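Local coordinates for short chain dehydrogenase (Rhodopseudomonas palustris, PDB 3H7A) that probably catalyses the nicotinamide-cofactor-dependent oxidation or reduction of a substrate, as a member of the short-chain dehydrogenase/reductase family, at the interface of chains A and B and the interface of chains A and C. Sequence-based numbering; all coordinates share one arbitrary frame. Chains: chain A/B/C, short chain dehydrogenase.

Contact 1: the interface of chains A and B. Residues chain A 160-161, 163-164, 167-168; chain B 148, 156-157, 160-161.
B:Phe160 lies against A:Ala164, whose CB methyl sits over the centre of the ring face, 3.5 Å from its centroid, in a CH-pi contact. Helix 153-173 of each chain runs antiparallel to its twin here, in a two-fold helix-to-helix interface typical of short-chain dehydrogenases, which probably helps to hold the copies together. Small residues let the backbones come near: A:Gly161 CA and B:Ser157 CA are 4.0 Å apart. With CG anti to its carbonyl carbon (chi1 -91°), the B:Phe160 ring slants over the neighbouring helix, and its CZ tip ends 3.5 Å from the amide oxygen OE1 of A:Gln167. The amide stands almost upright to the ring, the planes 84° apart. OE1 accepts a 2.7 Å bond from the backbone N of B:Gly148, with the donor in the carbonyl plane. A second polar link joins the hydroxyl OG of B:Ser157 to the carbonyl O of A:Gly161 at 3.0 Å; OG approaches from above that carbonyl plane. Further out, NE2 of A:Gln167 rests over the guanidinium face of A:Arg163, which may steady the amide. A:Ser168 packs its hydroxyl beside B:Gly148, turned by a bond from its OG back to the carbonyl O of A:Ala164, 3.2 Å.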
ATOM      1  N   PHE A 160      -1.444 -13.204   4.462  1.00 16.16           N
ATOM      2  CA  PHE A 160      -1.391 -11.894   5.135  1.00 17.90           C
ATOM      3  C   PHE A 160      -0.760 -12.057   6.521  1.00 15.51           C
ATOM      4  O   PHE A 160       0.164 -11.321   6.892  1.00 27.37           O
ATOM      5  CB  PHE A 160      -2.797 -11.315   5.319  1.00 17.98           C
ATOM      6  CG  PHE A 160      -3.275 -10.466   4.176  1.00 19.61           C
ATOM      7  CD1 PHE A 160      -3.365 -10.963   2.875  1.00  9.65           C
ATOM      8  CD2 PHE A 160      -3.698  -9.183   4.406  1.00  7.56           C
ATOM      9  CE1 PHE A 160      -3.870 -10.161   1.819  1.00 12.83           C
ATOM     10  CE2 PHE A 160      -4.196  -8.371   3.367  1.00 18.10           C
ATOM     11  CZ  PHE A 160      -4.276  -8.876   2.065  1.00 18.86           C
ATOM     12  N   GLY A 161      -1.274 -13.037   7.265  1.00 17.95           N
ATOM     13  CA  GLY A 161      -0.765 -13.400   8.573  1.00 22.69           C
ATOM     14  C   GLY A 161       0.734 -13.603   8.572  1.00 16.37           C
ATOM     15  O   GLY A 161       1.432 -13.051   9.416  1.00 21.21           O
ATOM     16  N   ARG A 163       2.911 -12.512   6.297  1.00 12.11           N
ATOM     17  CA  ARG A 163       3.552 -11.252   5.903  1.00 14.88           C
ATOM     18  C   ARG A 163       3.771 -10.385   7.142  1.00 17.70           C
ATOM     19  O   ARG A 163       4.846  -9.787   7.340  1.00 17.18           O
ATOM     20  CB  ARG A 163       2.697 -10.519   4.860  1.00  9.36           C
ATOM     21  CG  ARG A 163       3.223  -9.139   4.490  1.00 21.37           C
ATOM     22  CD  ARG A 163       2.524  -8.567   3.266  1.00 17.70           C
ATOM     23  NE  ARG A 163       3.338  -7.491   2.697  1.00 19.97           N
ATOM     24  CZ  ARG A 163       3.037  -6.197   2.754  1.00 31.25           C
ATOM     25  NH1 ARG A 163       1.908  -5.780   3.323  1.00 20.21           N
ATOM     26  NH2 ARG A 163       3.874  -5.319   2.222  1.00 25.90           N
ATOM     27  N   ALA A 164       2.756 -10.367   7.997  1.00 15.01           N
ATOM     28  CA  ALA A 164       2.798  -9.605   9.251  1.00 14.03           C
ATOM     29  C   ALA A 164       3.853 -10.117  10.223  1.00 15.43           C
ATOM     30  O   ALA A 164       4.513  -9.323  10.891  1.00 17.50           O
ATOM     31  CB  ALA A 164       1.481  -9.633   9.896  1.00 15.34           C
ATOM     32  N   GLN A 167       7.115  -8.961   8.809  1.00 16.56           N
ATOM     33  CA  GLN A 167       7.239  -7.532   9.121  1.00 14.90           C
ATOM     34  C   GLN A 167       7.720  -7.252  10.561  1.00 20.04           C
ATOM     35  O   GLN A 167       8.742  -6.607  10.740  1.00 23.20           O
ATOM     36  CB  GLN A 167       5.940  -6.780   8.813  1.00 18.19           C
ATOM     37  CG  GLN A 167       5.828  -6.324   7.383  1.00 18.05           C
ATOM     38  CD  GLN A 167       4.614  -5.463   7.092  1.00 20.60           C
ATOM     39  OE1 GLN A 167       3.985  -4.917   7.992  1.00 20.45           O
ATOM     40  NE2 GLN A 167       4.272  -5.347   5.818  1.00 25.65           N
ATOM     41  N   SER A 168       7.002  -7.774  11.558  1.00 18.29           N
ATOM     42  CA  SER A 168       7.352  -7.620  12.974  1.00 15.99           C
ATOM     43  C   SER A 168       8.710  -8.187  13.336  1.00 20.41           C
ATOM     44  O   SER A 168       9.478  -7.569  14.068  1.00 18.98           O
ATOM     45  CB  SER A 168       6.288  -8.274  13.833  1.00 19.41           C
ATOM     46  OG  SER A 168       5.051  -7.617  13.587  1.00 16.66           O
TER
ATOM     47  N   GLY B 148       3.277  -4.425  10.585  1.00 19.82           N
ATOM     48  CA  GLY B 148       3.686  -5.124  11.793  1.00 20.93           C
ATOM     49  C   GLY B 148       4.942  -4.540  12.421  1.00 22.97           C
ATOM     50  O   GLY B 148       6.033  -4.701  11.894  1.00 33.07           O
ATOM     51  N   ALA B 156      -0.414  -8.401  14.935  1.00 14.95           N
ATOM     52  CA  ALA B 156      -0.443  -8.003  13.544  1.00 18.44           C
ATOM     53  C   ALA B 156      -0.786  -9.209  12.653  1.00 20.61           C
ATOM     54  O   ALA B 156      -1.509  -9.056  11.669  1.00 15.30           O
ATOM     55  CB  ALA B 156       0.889  -7.376  13.125  1.00 18.36           C
ATOM     56  N   SER B 157      -0.316 -10.403  13.010  1.00 15.59           N
ATOM     57  CA  SER B 157      -0.621 -11.587  12.174  1.00 13.86           C
ATOM     58  C   SER B 157      -2.115 -11.831  12.098  1.00 18.01           C
ATOM     59  O   SER B 157      -2.677 -12.048  11.016  1.00 18.19           O
ATOM     60  CB  SER B 157       0.058 -12.836  12.694  1.00 16.68           C
ATOM     61  OG  SER B 157      -0.171 -13.899  11.789  1.00 15.71           O
ATOM     62  N   PHE B 160      -3.854  -8.633  10.188  1.00 16.04           N
ATOM     63  CA  PHE B 160      -3.619  -8.799   8.749  1.00 15.89           C
ATOM     64  C   PHE B 160      -4.536  -9.903   8.246  1.00 16.75           C
ATOM     65  O   PHE B 160      -5.203  -9.749   7.224  1.00 22.94           O
ATOM     66  CB  PHE B 160      -2.183  -9.230   8.489  1.00 15.90           C
ATOM     67  CG  PHE B 160      -1.213  -8.103   8.259  1.00  8.65           C
ATOM     68  CD1 PHE B 160      -1.013  -7.108   9.218  1.00 12.60           C
ATOM     69  CD2 PHE B 160      -0.394  -8.116   7.132  1.00 12.36           C
ATOM     70  CE1 PHE B 160      -0.057  -6.119   9.003  1.00 10.47           C
ATOM     71  CE2 PHE B 160       0.535  -7.137   6.921  1.00 17.32           C
ATOM     72  CZ  PHE B 160       0.724  -6.149   7.874  1.00 16.67           C
ATOM     73  N   GLY B 161      -4.575 -11.007   8.992  1.00 17.34           N
ATOM     74  CA  GLY B 161      -5.421 -12.159   8.656  1.00 17.74           C
ATOM     75  C   GLY B 161      -6.884 -11.768   8.556  1.00 11.56           C
ATOM     76  O   GLY B 161      -7.569 -12.161   7.609  1.00 21.60           O
TER

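Contact 2: the interface of chains A and B. Residues chain A 123, 126-127, 130, 173; chain B 99-100.
B:Leu100 reaches from the short 3-10 helix 99-101 onto the flank of helix 104-132 of chain A, a mainly apolar patch of the interface between the two copies. From CB the chain turns with CG anti to its own carbonyl carbon (chi1 -61°), and at CG it forks so that both methyls point at the helix. CD1 meets a methyl of the same kind, CD1 of A:Leu130, at 3.8 Å, the two leucines meeting tip to tip on slanting courses. CD2 is set against the helix backbone: it is 3.5 Å from the carbonyl O of A:Arg123 and 4.0 Å from CA of A:Arg127, with CB of A:Ala126 beside it. The fork thus spans about two turns, one methyl for each end of the stretch. B:Ile99, the preceding residue, spreads its branches to either side. Its CG1 lies by CB of A:Arg123, while CG2 touches CD2 of A:Leu173 at 4.2 Å, at the end of helix 153-173, the two side chains at about a right angle. A:Arg123 closes the other edge with its aliphatic stem. A bend at chi3 (65°) turns the guanidinium aside from the patch, so the methylene meets the partner instead: CD of A:Arg123 lies 3.2 Å from the carbonyl O of B:Ile99.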
ATOM      1  N   ARG A 123      10.471 -17.912  14.711  1.00 21.29           N
ATOM      2  CA  ARG A 123      10.828 -17.761  16.121  0.50 21.64           C
ATOM      3  C   ARG A 123      11.964 -18.712  16.479  1.00 22.75           C
ATOM      4  O   ARG A 123      12.963 -18.297  17.081  1.00 22.71           O
ATOM      5  CB  ARG A 123       9.615 -17.937  17.054  0.50 24.37           C
ATOM      6  CG  ARG A 123       9.999 -18.396  18.465  0.50 28.45           C
ATOM      7  CD  ARG A 123       9.070 -17.953  19.591  0.50 26.07           C
ATOM      8  NE  ARG A 123       7.721 -18.510  19.530  0.50 25.14           N
ATOM      9  CZ  ARG A 123       7.394 -19.780  19.767  0.50 25.03           C
ATOM     10  NH1 ARG A 123       6.128 -20.149  19.678  0.50 29.62           N
ATOM     11  NH2 ARG A 123       8.313 -20.689  20.071  0.50 30.80           N
ATOM     12  N   ALA A 126      15.268 -17.723  14.753  1.00 16.37           N
ATOM     13  CA  ALA A 126      15.828 -16.532  15.385  1.00 24.87           C
ATOM     14  C   ALA A 126      16.549 -16.907  16.675  1.00 22.31           C
ATOM     15  O   ALA A 126      17.650 -16.416  16.928  1.00 26.14           O
ATOM     16  CB  ALA A 126      14.735 -15.519  15.664  1.00 21.59           C
ATOM     17  N   ARG A 127      15.927 -17.783  17.470  1.00 22.04           N
ATOM     18  CA  ARG A 127      16.531 -18.313  18.694  1.00 23.81           C
ATOM     19  C   ARG A 127      17.906 -18.895  18.402  1.00 23.32           C
ATOM     20  O   ARG A 127      18.886 -18.540  19.053  1.00 22.61           O
ATOM     21  CB  ARG A 127      15.617 -19.365  19.356  1.00 24.24           C
ATOM     22  CG  ARG A 127      16.161 -19.938  20.674  1.00 28.32           C
ATOM     23  CD  ARG A 127      15.231 -20.988  21.296  1.00 17.40           C
ATOM     24  NE  ARG A 127      14.872 -22.070  20.367  1.00 27.74           N
ATOM     25  CZ  ARG A 127      15.665 -23.086  20.037  1.00 30.16           C
ATOM     26  NH1 ARG A 127      16.887 -23.189  20.562  1.00 29.83           N
ATOM     27  NH2 ARG A 127      15.236 -24.005  19.177  1.00 30.77           N
ATOM     28  N   LEU A 130      20.467 -16.077  16.743  1.00 23.23           N
ATOM     29  CA  LEU A 130      20.917 -15.028  17.648  1.00 26.02           C
ATOM     30  C   LEU A 130      22.083 -15.498  18.507  1.00 28.67           C
ATOM     31  O   LEU A 130      22.915 -14.693  18.893  1.00 32.68           O
ATOM     32  CB  LEU A 130      19.769 -14.486  18.517  1.00 20.75           C
ATOM     33  CG  LEU A 130      18.839 -13.480  17.814  1.00 26.75           C
ATOM     34  CD1 LEU A 130      17.544 -13.285  18.580  1.00 26.30           C
ATOM     35  CD2 LEU A 130      19.484 -12.123  17.508  1.00 28.09           C
ATOM     36  N   LEU A 173      14.520  -7.559  14.492  1.00 23.79           N
ATOM     37  CA  LEU A 173      15.716  -8.379  14.345  1.00 23.58           C
ATOM     38  C   LEU A 173      16.744  -7.893  13.334  1.00 23.82           C
ATOM     39  O   LEU A 173      17.902  -8.297  13.421  1.00 25.06           O
ATOM     40  CB  LEU A 173      15.345  -9.828  14.012  1.00 26.52           C
ATOM     41  CG  LEU A 173      14.582 -10.685  15.030  1.00 23.91           C
ATOM     42  CD1 LEU A 173      14.301 -12.005  14.379  1.00 19.42           C
ATOM     43  CD2 LEU A 173      15.348 -10.881  16.340  1.00 23.02           C
TER
ATOM     44  N   ILE B  99       9.822 -11.304  19.760  1.00 22.68           N
ATOM     45  CA  ILE B  99       9.553 -12.550  19.047  1.00 16.75           C
ATOM     46  C   ILE B  99       9.843 -13.818  19.882  1.00 20.30           C
ATOM     47  O   ILE B  99       9.020 -14.741  19.940  1.00 21.40           O
ATOM     48  CB  ILE B  99      10.199 -12.558  17.643  1.00 21.82           C
ATOM     49  CG1 ILE B  99       9.769 -13.797  16.859  1.00 18.64           C
ATOM     50  CG2 ILE B  99      11.715 -12.438  17.721  1.00 17.22           C
ATOM     51  CD1 ILE B  99       8.249 -13.833  16.562  1.00 16.16           C
ATOM     52  N   LEU B 100      10.968 -13.827  20.590  1.00 24.24           N
ATOM     53  CA  LEU B 100      11.352 -14.977  21.416  1.00 26.79           C
ATOM     54  C   LEU B 100      10.455 -15.145  22.649  1.00 25.78           C
ATOM     55  O   LEU B 100      10.436 -16.200  23.262  1.00 27.98           O
ATOM     56  CB  LEU B 100      12.839 -14.900  21.804  1.00 25.16           C
ATOM     57  CG  LEU B 100      13.824 -14.918  20.630  1.00 31.39           C
ATOM     58  CD1 LEU B 100      15.280 -15.103  21.090  1.00 25.06           C
ATOM     59  CD2 LEU B 100      13.444 -15.997  19.636  1.00 20.38           C
TER

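Contact 3: the interface of chains A and C. Residues chain A 174-175, 234; chain C 239, 241, 243.
C:Tyr243, the last residue modelled in its chain, lays its phenol ring against A:Met174 and A:Trp234, which both meet the same face. CB of A:Met174 lies 3.9 Å above the ring plane, shifted toward the rim on the CD1-CE1 side. From there the side chain bends at chi2 (-126°) and again at chi3, so that CG and SD arch away from the ring and the terminal methyl returns to it, with CE 3.5 Å from CZ of C:Tyr243. That methyl is modelled too near the phenol OH for its exact place to be relied on. Both ends of the methionine side chain thus rest on one face of the ring, with the thioether bowed away between them. Beside this arch the indole of A:Trp234 leans in by CE3, on the six-membered ring, 3.8 Å from CD2 of C:Tyr243, and CB lies near CE2. A:Pro175 adds a looser flank. The phenol OH is also tied to chain A through a water, 3.1 Å from OH of C:Tyr243 and 3.3 Å from the backbone O of A:Trp234. A:Trp234 and C:Arg241 form an antiparallel bridge, with a 3.4 Å bond from N of A:Trp234 to O of C:Arg241; C:Arg241 is poorly ordered and the bond weak, so this pairing is a minor part of the hold. Together these contacts fasten one subunit's C-terminal tail onto its neighbour, and with the symmetric twin probably help to hold this pair within the deposited four-chain assembly.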
ATOM      1  N   MET A 174      16.350  -7.051  12.376  1.00 25.60           N
ATOM      2  CA  MET A 174      17.357  -6.449  11.459  1.00 26.39           C
ATOM      3  C   MET A 174      18.399  -5.607  12.188  1.00 21.83           C
ATOM      4  O   MET A 174      19.585  -5.739  11.882  1.00 22.26           O
ATOM      5  CB  MET A 174      16.740  -5.681  10.287  1.00 23.43           C
ATOM      6  CG  MET A 174      15.682  -6.481   9.627  1.00 33.46           C
ATOM      7  SD  MET A 174      15.931  -6.644   7.910  1.00 39.34           S
ATOM      8  CE  MET A 174      15.154  -5.274   7.459  1.00  2.00           C
ATOM      9  N   PRO A 175      17.979  -4.757  13.158  1.00 24.61           N
ATOM     10  CA  PRO A 175      18.986  -4.142  14.009  1.00 23.85           C
ATOM     11  C   PRO A 175      19.885  -5.109  14.792  1.00 30.02           C
ATOM     12  O   PRO A 175      20.926  -4.689  15.293  1.00 34.75           O
ATOM     13  CB  PRO A 175      18.140  -3.342  15.005  1.00 26.23           C
ATOM     14  CG  PRO A 175      16.918  -2.996  14.255  1.00 25.80           C
ATOM     15  CD  PRO A 175      16.629  -4.253  13.507  1.00 23.65           C
ATOM     16  N   TRP A 234      19.988  -4.039   2.833  1.00 27.93           N
ATOM     17  CA  TRP A 234      19.114  -5.203   2.893  1.00 27.25           C
ATOM     18  C   TRP A 234      17.738  -4.796   2.477  1.00 26.23           C
ATOM     19  O   TRP A 234      17.263  -3.713   2.847  1.00 23.65           O
ATOM     20  CB  TRP A 234      19.010  -5.764   4.313  1.00 23.74           C
ATOM     21  CG  TRP A 234      20.133  -6.642   4.754  1.00 25.42           C
ATOM     22  CD1 TRP A 234      21.075  -7.256   3.971  1.00 25.94           C
ATOM     23  CD2 TRP A 234      20.385  -7.067   6.099  1.00 29.54           C
ATOM     24  NE1 TRP A 234      21.923  -8.012   4.761  1.00 27.64           N
ATOM     25  CE2 TRP A 234      21.516  -7.916   6.069  1.00 28.04           C
ATOM     26  CE3 TRP A 234      19.755  -6.819   7.329  1.00 19.55           C
ATOM     27  CZ2 TRP A 234      22.049  -8.501   7.234  1.00 17.18           C
ATOM     28  CZ3 TRP A 234      20.288  -7.408   8.489  1.00 22.69           C
ATOM     29  CH2 TRP A 234      21.425  -8.227   8.427  1.00 22.56           C
TER
ATOM     30  N   GLU C 239      13.136  -1.636  -1.946  1.00 23.70           N
ATOM     31  CA  GLU C 239      13.577  -0.634  -0.978  1.00 29.15           C
ATOM     32  C   GLU C 239      14.811  -1.125  -0.226  1.00 29.99           C
ATOM     33  O   GLU C 239      14.857  -2.269   0.200  1.00 30.94           O
ATOM     34  CB  GLU C 239      12.457  -0.335   0.007  1.00 23.78           C
ATOM     35  CG  GLU C 239      12.786   0.746   1.031  1.00 38.97           C
ATOM     36  CD  GLU C 239      11.550   1.269   1.779  1.00 44.44           C
ATOM     37  OE1 GLU C 239      10.421   0.761   1.526  1.00 41.86           O
ATOM     38  OE2 GLU C 239      11.722   2.194   2.614  1.00 49.64           O
ATOM     39  N   ARG C 241      17.661  -0.209   3.001  1.00 44.15           N
ATOM     40  CA  ARG C 241      17.958   0.547   4.212  1.00 52.53           C
ATOM     41  C   ARG C 241      19.321   0.089   4.722  1.00 58.12           C
ATOM     42  O   ARG C 241      19.702  -1.072   4.490  1.00 58.37           O
ATOM     43  CB  ARG C 241      16.903   0.235   5.270  1.00 53.48           C
ATOM     44  CG  ARG C 241      15.726   1.152   5.289  1.00 62.48           C
ATOM     45  CD  ARG C 241      15.811   2.072   6.487  1.00 73.01           C
ATOM     46  NE  ARG C 241      15.147   1.500   7.657  1.00 78.90           N
ATOM     47  CZ  ARG C 241      15.218   2.010   8.883  1.00 82.81           C
ATOM     48  NH1 ARG C 241      14.577   1.423   9.881  1.00 83.51           N
ATOM     49  NH2 ARG C 241      15.930   3.107   9.116  1.00 85.78           N
ATOM     50  N   TYR C 243      21.787  -1.029   7.863  1.00 59.37           N
ATOM     51  CA  TYR C 243      21.781  -1.577   9.234  1.00 62.07           C
ATOM     52  C   TYR C 243      23.200  -1.796   9.763  1.00 62.70           C
ATOM     53  O   TYR C 243      23.457  -1.665  10.962  1.00 64.51           O
ATOM     54  CB  TYR C 243      20.961  -2.881   9.320  1.00 57.25           C
ATOM     55  CG  TYR C 243      19.554  -2.715   8.804  1.00 52.69           C
ATOM     56  CD1 TYR C 243      18.553  -2.165   9.610  1.00 51.56           C
ATOM     57  CD2 TYR C 243      19.229  -3.070   7.490  1.00 43.44           C
ATOM     58  CE1 TYR C 243      17.254  -1.981   9.122  1.00 48.35           C
ATOM     59  CE2 TYR C 243      17.939  -2.894   6.998  1.00 42.31           C
ATOM     60  CZ  TYR C 243      16.957  -2.349   7.816  1.00 47.63           C
ATOM     61  OH  TYR C 243      15.678  -2.174   7.313  1.00 48.02           O
TER
HETATM   62  O   HOH W   1      14.742  -2.352   4.395  1.00 39.60           O

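Contacts 1 and 2 belong to one two-fold interface, between chains A and B, with their C-alpha centres about 16 Å apart; contact 3 faces chain C, about 19 Å from contact 1 and 16 Å from contact 2. Helix 153-173 of chain A ties them together: its middle serves contact 1, its last residue, A:Leu173, enters contact 2, and the next residue, A:Met174, opens the 3-10 helix used in contact 3. Neighbouring residues thus face different subunits. Helix pairing on one side and tail exchange on the other fit the four-chain assembly, an arrangement common among short-chain dehydrogenases and probably the functional one here.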